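Local atomic coordinates of RagB/SusD family nutrient uptake outer membrane protein (Bacteroides thetaiotaomicron, PDB entry 7KV2), a protein that probably binds beta-glucan at the cell surface as a SusD-family outer membrane protein and helps in its uptake. Residues Y221-E226 and R401-S406; E246-P251 and E407-A412; Y154-W159 and A225-Y230. All blocks are in the same frame, centred on the assembly; numbering follows the deposited sequence.

Interaction 1: Y221-E226 and R401-S406; sequences YMLYAE and RIYRYS. With NA (sodium ion), chain G; EDO (1,2-ethanediol), chain E.
Y403 and E226 make the polar part of this contact. The phenol donates a hydrogen bond to the carboxylate, with Y403 OH 2.6 Å from E226 OE1, and reaches that oxygen on its anti side, 28° out of the carboxylate plane. E226 gets there as an extended chain with CG anti to the backbone N (chi1 179°). Its OE1 also accepts a bond from a bound 1,2-ethanediol, probably a crystallisation additive, while OE2 pairs with K160.

The apolar part is a CH-pi contact: M222 CB sits 3.5 Å from the centroid of the Y403 ring, almost on the ring normal. I402 CG2 covers the opposite face, so the ring is sandwiched. L223 closes on the phenol end, its CD1 3.5 Å from Y403 OH. Tyrosine suits this place because its flat faces pack between M222 and I402 and its hydroxyl reaches the acid. A phenylalanine in its place would probably keep the packing on M222 but leave E226 OE1 without its phenol partner.

The strand segment 401-404 runs at 90° to the helix segment 221-226. A classic beta bulge sets I402 and Y403 together opposite F275 on the partner strand of a two-stranded antiparallel sheet, which here packs against the helical, TPR-containing core expected of a SusD-family protein.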
loop_
_atom_site.group_PDB
_atom_site.type_symbol
_atom_site.label_atom_id
_atom_site.label_comp_id
_atom_site.label_asym_id
_atom_site.label_seq_id
_atom_site.Cartn_x
_atom_site.Cartn_y
_atom_site.Cartn_z
ATOM N N TYR A 221 -10.816 -6.525 9.627
ATOM C CA TYR A 221 -10.776 -5.629 10.805
ATOM C C TYR A 221 -9.900 -4.423 10.472
ATOM O O TYR A 221 -10.242 -3.259 10.769
ATOM C CB TYR A 221 -10.264 -6.390 12.014
ATOM C CG TYR A 221 -11.299 -7.234 12.722
ATOM C CD1 TYR A 221 -12.652 -7.218 12.379
ATOM C CD2 TYR A 221 -10.910 -8.014 13.796
ATOM C CE1 TYR A 221 -13.575 -8.002 13.071
ATOM C CE2 TYR A 221 -11.829 -8.760 14.520
ATOM C CZ TYR A 221 -13.162 -8.767 14.145
ATOM O OH TYR A 221 -14.043 -9.503 14.913
ATOM N N MET A 222 -8.760 -4.682 9.860
ATOM C CA MET A 222 -7.825 -3.578 9.533
ATOM C C MET A 222 -8.417 -2.687 8.428
ATOM O O MET A 222 -8.243 -1.469 8.504
ATOM C CB MET A 222 -6.451 -4.111 9.133
ATOM C CG MET A 222 -5.685 -4.736 10.311
ATOM S SD MET A 222 -5.339 -3.585 11.662
ATOM C CE MET A 222 -3.947 -2.681 10.946
ATOM N N LEU A 223 -9.012 -3.269 7.391
ATOM C CA LEU A 223 -9.667 -2.505 6.302
ATOM C C LEU A 223 -10.839 -1.678 6.882
ATOM O O LEU A 223 -10.999 -0.497 6.517
ATOM C CB LEU A 223 -10.103 -3.496 5.222
ATOM C CG LEU A 223 -10.810 -2.872 4.027
ATOM C CD1 LEU A 223 -9.964 -1.792 3.396
ATOM C CD2 LEU A 223 -11.171 -3.938 3.005
ATOM N N TYR A 224 -11.560 -2.242 7.843
ATOM C CA TYR A 224 -12.682 -1.562 8.550
ATOM C C TYR A 224 -12.117 -0.330 9.277
ATOM O O TYR A 224 -12.563 0.818 9.037
ATOM C CB TYR A 224 -13.405 -2.576 9.439
ATOM C CG TYR A 224 -14.504 -1.985 10.290
ATOM C CD1 TYR A 224 -14.221 -1.308 11.460
ATOM C CD2 TYR A 224 -15.827 -2.051 9.878
ATOM C CE1 TYR A 224 -15.232 -0.785 12.260
ATOM C CE2 TYR A 224 -16.846 -1.514 10.659
ATOM C CZ TYR A 224 -16.553 -0.887 11.852
ATOM O OH TYR A 224 -17.550 -0.337 12.603
ATOM N N ALA A 225 -11.067 -0.517 10.090
ATOM C CA ALA A 225 -10.440 0.593 10.848
ATOM C C ALA A 225 -9.932 1.660 9.874
ATOM O O ALA A 225 -10.093 2.894 10.159
ATOM C CB ALA A 225 -9.321 0.066 11.725
ATOM N N GLU A 226 -9.328 1.213 8.771
ATOM C CA GLU A 226 -8.771 2.101 7.733
ATOM C C GLU A 226 -9.865 3.039 7.205
ATOM O O GLU A 226 -9.653 4.282 7.233
ATOM C CB GLU A 226 -8.159 1.332 6.576
ATOM C CG GLU A 226 -7.615 2.270 5.500
ATOM C CD GLU A 226 -6.771 1.640 4.402
ATOM O OE1 GLU A 226 -6.333 0.456 4.532
ATOM O OE2 GLU A 226 -6.600 2.313 3.405
ATOM N N ARG A 401 3.730 -5.337 1.632
ATOM C CA ARG A 401 3.092 -5.406 2.971
ATOM C C ARG A 401 1.926 -4.402 3.016
ATOM O O ARG A 401 2.137 -3.222 2.802
ATOM C CB ARG A 401 4.125 -5.141 4.055
ATOM C CG ARG A 401 5.005 -6.347 4.377
ATOM C CD ARG A 401 5.944 -6.739 3.237
ATOM N NE ARG A 401 6.995 -7.630 3.756
ATOM C CZ ARG A 401 7.919 -8.226 3.006
ATOM N NH1 ARG A 401 7.928 -8.076 1.692
ATOM N NH2 ARG A 401 8.813 -9.001 3.586
ATOM N N ILE A 402 0.720 -4.834 3.323
ATOM C CA ILE A 402 -0.475 -3.950 3.380
ATOM C C ILE A 402 -0.779 -3.579 4.839
ATOM O O ILE A 402 -0.744 -2.377 5.151
ATOM C CB ILE A 402 -1.675 -4.635 2.676
ATOM C CG1 ILE A 402 -1.354 -5.026 1.229
ATOM C CG2 ILE A 402 -2.901 -3.750 2.768
ATOM C CD1 ILE A 402 -0.903 -3.849 0.362
ATOM N N TYR A 403 -0.982 -4.588 5.714
ATOM C CA TYR A 403 -1.307 -4.401 7.152
ATOM C C TYR A 403 -0.302 -5.154 8.017
ATOM O O TYR A 403 -0.093 -6.401 7.835
ATOM C CB TYR A 403 -2.713 -4.877 7.498
ATOM C CG TYR A 403 -3.765 -4.133 6.746
ATOM C CD1 TYR A 403 -3.845 -2.746 6.812
ATOM C CD2 TYR A 403 -4.750 -4.818 6.046
ATOM C CE1 TYR A 403 -4.840 -2.044 6.126
ATOM C CE2 TYR A 403 -5.751 -4.123 5.389
ATOM C CZ TYR A 403 -5.817 -2.741 5.451
ATOM O OH TYR A 403 -6.784 -2.098 4.716
ATOM N N ARG A 404 0.333 -4.387 8.903
ATOM C CA ARG A 404 1.306 -4.915 9.886
ATOM C C ARG A 404 0.744 -4.642 11.276
ATOM O O ARG A 404 0.036 -3.648 11.459
ATOM C CB ARG A 404 2.674 -4.270 9.736
ATOM C CG ARG A 404 3.253 -4.462 8.342
ATOM C CD ARG A 404 4.729 -4.153 8.222
ATOM N NE ARG A 404 5.117 -2.739 8.250
ATOM C CZ ARG A 404 5.659 -2.097 9.288
ATOM N NH1 ARG A 404 5.839 -2.698 10.465
ATOM N NH2 ARG A 404 6.040 -0.840 9.146
ATOM N N TYR A 405 1.123 -5.475 12.226
ATOM C CA TYR A 405 0.604 -5.380 13.604
ATOM C C TYR A 405 0.971 -4.040 14.239
ATOM O O TYR A 405 0.247 -3.597 15.093
ATOM C CB TYR A 405 1.161 -6.528 14.424
ATOM C CG TYR A 405 0.629 -6.658 15.829
ATOM C CD1 TYR A 405 -0.658 -7.083 16.076
ATOM C CD2 TYR A 405 1.466 -6.475 16.912
ATOM C CE1 TYR A 405 -1.106 -7.299 17.377
ATOM C CE2 TYR A 405 1.035 -6.670 18.211
ATOM C CZ TYR A 405 -0.249 -7.091 18.449
ATOM O OH TYR A 405 -0.624 -7.323 19.743
ATOM N N SER A 406 2.083 -3.398 13.888
ATOM C CA SER A 406 2.376 -2.051 14.446
ATOM C C SER A 406 1.235 -1.074 14.083
ATOM O O SER A 406 0.939 -0.159 14.872
ATOM C CB SER A 406 3.718 -1.575 14.000
ATOM O OG SER A 406 3.746 -1.430 12.602
HETATM NA NA NA G . -1.285 -10.050 19.759
HETATM C C1 EDO E . -5.285 2.231 0.292
HETATM O O1 EDO E . -4.513 3.223 -0.362
HETATM C C2 EDO E . -4.521 1.326 1.188
HETATM O O2 EDO E . -5.199 0.147 1.656
HETATM O O HOH W 1 0.102 -10.650 21.420
#

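Interaction 2: E246-P251 and E407-A412; sequences EIISSP and ETLLNA. With NA (sodium ion), chain G.
I248 reaches from the last turn of helix 237-249 to helix 405-417, and its side chain can be followed outward atom by atom. CB begins the branch, and CG1 lies anti to the carbonyl carbon (chi1 -73°), which carries the longer arm across to the other helix. CG1 meets two methyls, lying 4.0 Å from L409 CD2 and equally far from T408 CG2. At the tip, CD1 comes 3.8 Å from A412 CB, one turn further along from T408, and touches the L409 CD2 methyl as well.

Beside it I247 packs on the same threonine, with I247 CG2 3.7 Å from T408 CG2. Threonine suits this position because its methyl, anti to the backbone N, serves the apolar side; the small A412 lets the isoleucine tip come close to the helix. The contact is wholly apolar across the two segments. The backbone of I248 has a separate task, since its O binds the sodium ion at 2.5 Å, together with S250 O, Y253 O, Y405 OH and a water.

Around this packing, Y428 of helix 425-435 touches I248, L409 and A412, M244 of helix 237-249 leans on T408 and A412, and M222 of helix 217-231 touches T408, so helix 405-417 is wedged among three others.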
loop_
_atom_site.group_PDB
_atom_site.type_symbol
_atom_site.label_atom_id
_atom_site.label_comp_id
_atom_site.label_asym_id
_atom_site.label_seq_id
_atom_site.Cartn_x
_atom_site.Cartn_y
_atom_site.Cartn_z
ATOM N N GLU A 246 -9.186 -7.211 19.499
ATOM C CA GLU A 246 -9.294 -8.667 19.209
ATOM C C GLU A 246 -7.996 -9.170 18.569
ATOM O O GLU A 246 -7.518 -10.230 18.955
ATOM C CB GLU A 246 -10.480 -8.931 18.289
ATOM C CG GLU A 246 -11.799 -8.895 19.027
ATOM C CD GLU A 246 -12.990 -9.268 18.175
ATOM O OE1 GLU A 246 -12.797 -10.008 17.206
ATOM O OE2 GLU A 246 -14.110 -8.788 18.477
ATOM N N ILE A 247 -7.434 -8.402 17.630
ATOM C CA ILE A 247 -6.122 -8.735 16.993
ATOM C C ILE A 247 -5.043 -8.695 18.068
ATOM O O ILE A 247 -4.185 -9.601 18.109
ATOM C CB ILE A 247 -5.808 -7.768 15.827
ATOM C CG1 ILE A 247 -6.837 -7.868 14.708
ATOM C CG2 ILE A 247 -4.392 -8.041 15.305
ATOM C CD1 ILE A 247 -6.714 -6.825 13.635
ATOM N N ILE A 248 -5.048 -7.665 18.917
ATOM C CA ILE A 248 -4.030 -7.517 19.984
ATOM C C ILE A 248 -4.149 -8.716 20.934
ATOM O O ILE A 248 -3.098 -9.229 21.355
ATOM C CB ILE A 248 -4.160 -6.151 20.696
ATOM C CG1 ILE A 248 -3.665 -5.006 19.798
ATOM C CG2 ILE A 248 -3.439 -6.147 22.020
ATOM C CD1 ILE A 248 -4.130 -3.634 20.252
ATOM N N SER A 249 -5.355 -9.180 21.252
ATOM C CA SER A 249 -5.535 -10.338 22.164
ATOM C C SER A 249 -5.031 -11.631 21.508
ATOM O O SER A 249 -4.629 -12.527 22.238
ATOM C CB SER A 249 -6.982 -10.503 22.594
ATOM O OG SER A 249 -7.403 -9.372 23.334
ATOM N N SER A 250 -5.057 -11.759 20.179
ATOM C CA SER A 250 -4.558 -12.975 19.505
ATOM C C SER A 250 -3.087 -13.185 19.826
ATOM O O SER A 250 -2.240 -12.302 19.592
ATOM C CB SER A 250 -4.750 -12.934 18.004
ATOM O OG SER A 250 -4.107 -14.080 17.435
ATOM N N PRO A 251 -2.704 -14.413 20.237
ATOM C CA PRO A 251 -1.293 -14.746 20.368
ATOM C C PRO A 251 -0.666 -14.933 18.978
ATOM O O PRO A 251 0.514 -15.113 18.928
ATOM C CB PRO A 251 -1.301 -16.076 21.145
ATOM C CG PRO A 251 -2.613 -16.710 20.758
ATOM C CD PRO A 251 -3.581 -15.563 20.540
ATOM N N GLU A 407 0.561 -1.282 12.950
ATOM C CA GLU A 407 -0.588 -0.457 12.569
ATOM C C GLU A 407 -1.782 -0.767 13.465
ATOM O O GLU A 407 -2.526 0.195 13.819
ATOM C CB GLU A 407 -0.960 -0.645 11.108
ATOM C CG GLU A 407 -1.890 0.453 10.667
ATOM C CD GLU A 407 -2.202 0.588 9.195
ATOM O OE1 GLU A 407 -1.763 -0.268 8.386
ATOM O OE2 GLU A 407 -2.953 1.582 8.874
ATOM N N THR A 408 -1.977 -2.042 13.806
ATOM C CA THR A 408 -3.013 -2.427 14.782
ATOM C C THR A 408 -2.791 -1.647 16.093
ATOM O O THR A 408 -3.740 -1.088 16.621
ATOM C CB THR A 408 -2.964 -3.934 15.049
ATOM O OG1 THR A 408 -2.995 -4.661 13.827
ATOM C CG2 THR A 408 -4.128 -4.369 15.906
ATOM N N LEU A 409 -1.579 -1.689 16.638
ATOM C CA LEU A 409 -1.237 -1.053 17.934
ATOM C C LEU A 409 -1.439 0.470 17.849
ATOM O O LEU A 409 -2.040 1.060 18.788
ATOM C CB LEU A 409 0.201 -1.407 18.319
ATOM C CG LEU A 409 0.494 -2.851 18.750
ATOM C CD1 LEU A 409 1.988 -3.081 18.826
ATOM C CD2 LEU A 409 -0.137 -3.207 20.086
ATOM N N LEU A 410 -0.967 1.108 16.782
ATOM C CA LEU A 410 -1.092 2.573 16.632
ATOM C C LEU A 410 -2.564 2.938 16.413
ATOM O O LEU A 410 -2.996 3.988 16.954
ATOM C CB LEU A 410 -0.161 3.027 15.513
ATOM C CG LEU A 410 1.320 2.884 15.869
ATOM C CD1 LEU A 410 2.248 3.279 14.719
ATOM C CD2 LEU A 410 1.683 3.704 17.092
ATOM N N ASN A 411 -3.304 2.162 15.623
ATOM C CA ASN A 411 -4.770 2.379 15.414
ATOM C C ASN A 411 -5.486 2.370 16.787
ATOM O O ASN A 411 -6.272 3.308 17.069
ATOM C CB ASN A 411 -5.402 1.294 14.541
ATOM C CG ASN A 411 -5.172 1.417 13.047
ATOM O OD1 ASN A 411 -4.596 2.389 12.564
ATOM N ND2 ASN A 411 -5.653 0.432 12.305
ATOM N N ALA A 412 -5.210 1.349 17.618
ATOM C CA ALA A 412 -5.816 1.207 18.967
ATOM C C ALA A 412 -5.410 2.407 19.842
ATOM O O ALA A 412 -6.273 3.019 20.445
ATOM C CB ALA A 412 -5.427 -0.109 19.586
HETATM NA NA NA G . -1.285 -10.050 19.759
HETATM O O HOH W 1 0.102 -10.650 21.420
#

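Interaction 3: Y154-W159 and A225-Y230; sequences YYNWVW and AEIVMY. With EDO (1,2-ethanediol), chain E.
The helical segments 154-159 and 225-230 run roughly parallel, their axes 26° apart and 11.8 Å at closest approach, with N156 and I227 nearest across the interface. Such a spacing is wide, and large or long side chains must bridge it.

W159 does most of this. Its CG stands anti to the backbone N, and the indole reaches over to I227 and Y230. The CZ3 corner lies 3.8 Å from I227 CB, while CH2 points at the backbone carbonyl, 3.5 Å from I227 O, which sits at the ring edge near its plane. Y230 completes the aromatic pair as an offset edge-to-face arrangement: its edge is turned toward the face of the six-membered ring of W159, with centroids 5.6 Å apart and planes at 83°. Tryptophan suits the place because its breadth spans the distance between the helices, and its NE1 bonds to A183 O, which helps to fix the rotation of the ring.

N156 brings the polar element. Its amide N-H reaches the carboxylate of E226, ND2 lying 3.1 Å from E226 OE2 with an N-H...O angle of 159°. The acceptor is close to the amide plane but is met from above the carboxylate plane, the two flat groups being nearly perpendicular. On its other branch, N156 OD1 is 3.4 Å from I227 CG2.

The chemistry is thus divided between an aromatic and aliphatic side and a polar side. E226 OE2 also pairs with K160, and OE1 takes the phenol of Y403; this surrounding of donors would probably favour the charged carboxylate. N156 OD1, by contrast, is buried by the contact with no partner in the model, a likely energetic cost of placing an amide against a methyl.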
loop_
_atom_site.group_PDB
_atom_site.type_symbol
_atom_site.label_atom_id
_atom_site.label_comp_id
_atom_site.label_asym_id
_atom_site.label_seq_id
_atom_site.Cartn_x
_atom_site.Cartn_y
_atom_site.Cartn_z
ATOM N N TYR A 154 -10.876 -3.193 -3.276
ATOM C CA TYR A 154 -10.682 -2.560 -4.597
ATOM C C TYR A 154 -11.387 -1.188 -4.642
ATOM O O TYR A 154 -10.816 -0.236 -5.241
ATOM C CB TYR A 154 -11.153 -3.514 -5.690
ATOM C CG TYR A 154 -10.389 -4.797 -5.842
ATOM C CD1 TYR A 154 -9.027 -4.780 -6.145
ATOM C CD2 TYR A 154 -11.027 -6.023 -5.813
ATOM C CE1 TYR A 154 -8.335 -5.950 -6.386
ATOM C CE2 TYR A 154 -10.331 -7.203 -6.010
ATOM C CZ TYR A 154 -8.974 -7.172 -6.293
ATOM O OH TYR A 154 -8.260 -8.316 -6.544
ATOM N N TYR A 155 -12.602 -1.072 -4.071
ATOM C CA TYR A 155 -13.331 0.225 -4.012
ATOM C C TYR A 155 -12.550 1.235 -3.161
ATOM O O TYR A 155 -12.551 2.400 -3.484
ATOM C CB TYR A 155 -14.753 0.075 -3.463
ATOM C CG TYR A 155 -15.738 -0.257 -4.550
ATOM C CD1 TYR A 155 -15.902 0.612 -5.607
ATOM C CD2 TYR A 155 -16.509 -1.405 -4.531
ATOM C CE1 TYR A 155 -16.779 0.349 -6.646
ATOM C CE2 TYR A 155 -17.405 -1.674 -5.561
ATOM C CZ TYR A 155 -17.529 -0.808 -6.629
ATOM O OH TYR A 155 -18.400 -1.045 -7.666
ATOM N N ASN A 156 -11.824 0.767 -2.148
ATOM C CA ASN A 156 -11.008 1.624 -1.280
ATOM C C ASN A 156 -9.913 2.280 -2.129
ATOM O O ASN A 156 -9.606 3.458 -1.890
ATOM C CB ASN A 156 -10.462 0.808 -0.100
ATOM C CG ASN A 156 -9.700 1.684 0.847
ATOM O OD1 ASN A 156 -10.236 2.699 1.316
ATOM N ND2 ASN A 156 -8.448 1.295 1.122
ATOM N N TRP A 157 -9.354 1.585 -3.120
ATOM C CA TRP A 157 -8.296 2.185 -3.965
ATOM C C TRP A 157 -8.925 3.411 -4.676
ATOM O O TRP A 157 -8.339 4.488 -4.691
ATOM C CB TRP A 157 -7.801 1.173 -4.989
ATOM C CG TRP A 157 -6.852 0.108 -4.501
ATOM C CD1 TRP A 157 -6.221 0.022 -3.299
ATOM C CD2 TRP A 157 -6.377 -0.997 -5.286
ATOM N NE1 TRP A 157 -5.393 -1.071 -3.280
ATOM C CE2 TRP A 157 -5.452 -1.704 -4.485
ATOM C CE3 TRP A 157 -6.623 -1.447 -6.585
ATOM C CZ2 TRP A 157 -4.818 -2.860 -4.925
ATOM C CZ3 TRP A 157 -5.942 -2.564 -7.047
ATOM C CH2 TRP A 157 -5.035 -3.249 -6.222
ATOM N N VAL A 158 -10.092 3.244 -5.297
ATOM C CA VAL A 158 -10.696 4.379 -6.061
ATOM C C VAL A 158 -11.362 5.383 -5.129
ATOM O O VAL A 158 -11.322 6.570 -5.473
ATOM C CB VAL A 158 -11.606 3.911 -7.211
ATOM C CG1 VAL A 158 -10.791 3.465 -8.412
ATOM C CG2 VAL A 158 -12.576 2.827 -6.792
ATOM N N TRP A 159 -11.910 4.956 -4.007
ATOM C CA TRP A 159 -12.518 5.848 -2.989
ATOM C C TRP A 159 -11.457 6.836 -2.491
ATOM O O TRP A 159 -11.695 8.086 -2.472
ATOM C CB TRP A 159 -13.135 5.033 -1.868
ATOM C CG TRP A 159 -13.737 5.806 -0.735
ATOM C CD1 TRP A 159 -14.805 6.664 -0.799
ATOM C CD2 TRP A 159 -13.327 5.779 0.643
ATOM N NE1 TRP A 159 -15.084 7.165 0.440
ATOM C CE2 TRP A 159 -14.175 6.663 1.345
ATOM C CE3 TRP A 159 -12.306 5.130 1.349
ATOM C CZ2 TRP A 159 -14.055 6.868 2.712
ATOM C CZ3 TRP A 159 -12.184 5.328 2.705
ATOM C CH2 TRP A 159 -13.068 6.173 3.389
ATOM N N ALA A 225 -11.067 -0.517 10.090
ATOM C CA ALA A 225 -10.440 0.593 10.848
ATOM C C ALA A 225 -9.932 1.660 9.874
ATOM O O ALA A 225 -10.093 2.894 10.159
ATOM C CB ALA A 225 -9.321 0.066 11.725
ATOM N N GLU A 226 -9.328 1.213 8.771
ATOM C CA GLU A 226 -8.771 2.101 7.733
ATOM C C GLU A 226 -9.865 3.039 7.205
ATOM O O GLU A 226 -9.653 4.282 7.233
ATOM C CB GLU A 226 -8.159 1.332 6.576
ATOM C CG GLU A 226 -7.615 2.270 5.500
ATOM C CD GLU A 226 -6.771 1.640 4.402
ATOM O OE1 GLU A 226 -6.333 0.456 4.532
ATOM O OE2 GLU A 226 -6.600 2.313 3.405
ATOM N N ILE A 227 -10.981 2.496 6.730
ATOM C CA ILE A 227 -12.009 3.343 6.041
ATOM C C ILE A 227 -12.782 4.166 7.102
ATOM O O ILE A 227 -13.059 5.376 6.843
ATOM C CB ILE A 227 -12.886 2.492 5.096
ATOM C CG1 ILE A 227 -13.836 1.551 5.838
ATOM C CG2 ILE A 227 -12.033 1.733 4.085
ATOM C CD1 ILE A 227 -14.865 0.942 4.946
ATOM N N VAL A 228 -13.042 3.598 8.276
ATOM C CA VAL A 228 -13.694 4.296 9.431
ATOM C C VAL A 228 -12.856 5.517 9.806
ATOM O O VAL A 228 -13.428 6.637 9.962
ATOM C CB VAL A 228 -13.915 3.374 10.639
ATOM C CG1 VAL A 228 -14.237 4.148 11.893
ATOM C CG2 VAL A 228 -14.987 2.340 10.358
ATOM N N MET A 229 -11.534 5.348 9.888
ATOM C CA MET A 229 -10.678 6.456 10.352
ATOM C C MET A 229 -10.513 7.467 9.229
ATOM O O MET A 229 -10.518 8.688 9.533
ATOM C CB MET A 229 -9.339 5.945 10.885
ATOM C CG MET A 229 -9.525 5.147 12.156
ATOM S SD MET A 229 -8.042 4.193 12.659
ATOM C CE MET A 229 -7.130 5.550 13.372
ATOM N N TYR A 230 -10.417 7.035 7.973
ATOM C CA TYR A 230 -10.230 8.015 6.878
ATOM C C TYR A 230 -11.510 8.874 6.736
ATOM O O TYR A 230 -11.423 10.033 6.340
ATOM C CB TYR A 230 -9.897 7.368 5.541
ATOM C CG TYR A 230 -9.415 8.383 4.536
ATOM C CD1 TYR A 230 -8.238 9.081 4.746
ATOM C CD2 TYR A 230 -10.147 8.696 3.406
ATOM C CE1 TYR A 230 -7.804 10.055 3.862
ATOM C CE2 TYR A 230 -9.715 9.649 2.496
ATOM C CZ TYR A 230 -8.548 10.355 2.742
ATOM O OH TYR A 230 -8.087 11.284 1.858
HETATM C C1 EDO E . -5.285 2.231 0.292
HETATM O O1 EDO E . -4.513 3.223 -0.362
HETATM C C2 EDO E . -4.521 1.326 1.188
HETATM O O2 EDO E . -5.199 0.147 1.656
#

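Overall arrangement
From the N terminus, helix 137-162 comes first, and interaction 3 joins it to helix 217-231, closing a loop of 65 residues. Interaction 1 starts on that same helix, sharing A225 and E226 with interaction 3, and reaches strand 400-404 across 174 residues. Interaction 2 opens on the following helix 237-249, inside the span of interaction 1, but closes on helix 405-417 beyond it, so these two cross, whereas interactions 3 and 2 stand in series. The sodium ion and Y221 with E246 join interactions 1 and 2, and N411 touches A225 and M229. Together they tie the earlier helices to the strand and helix that lie later in the chain.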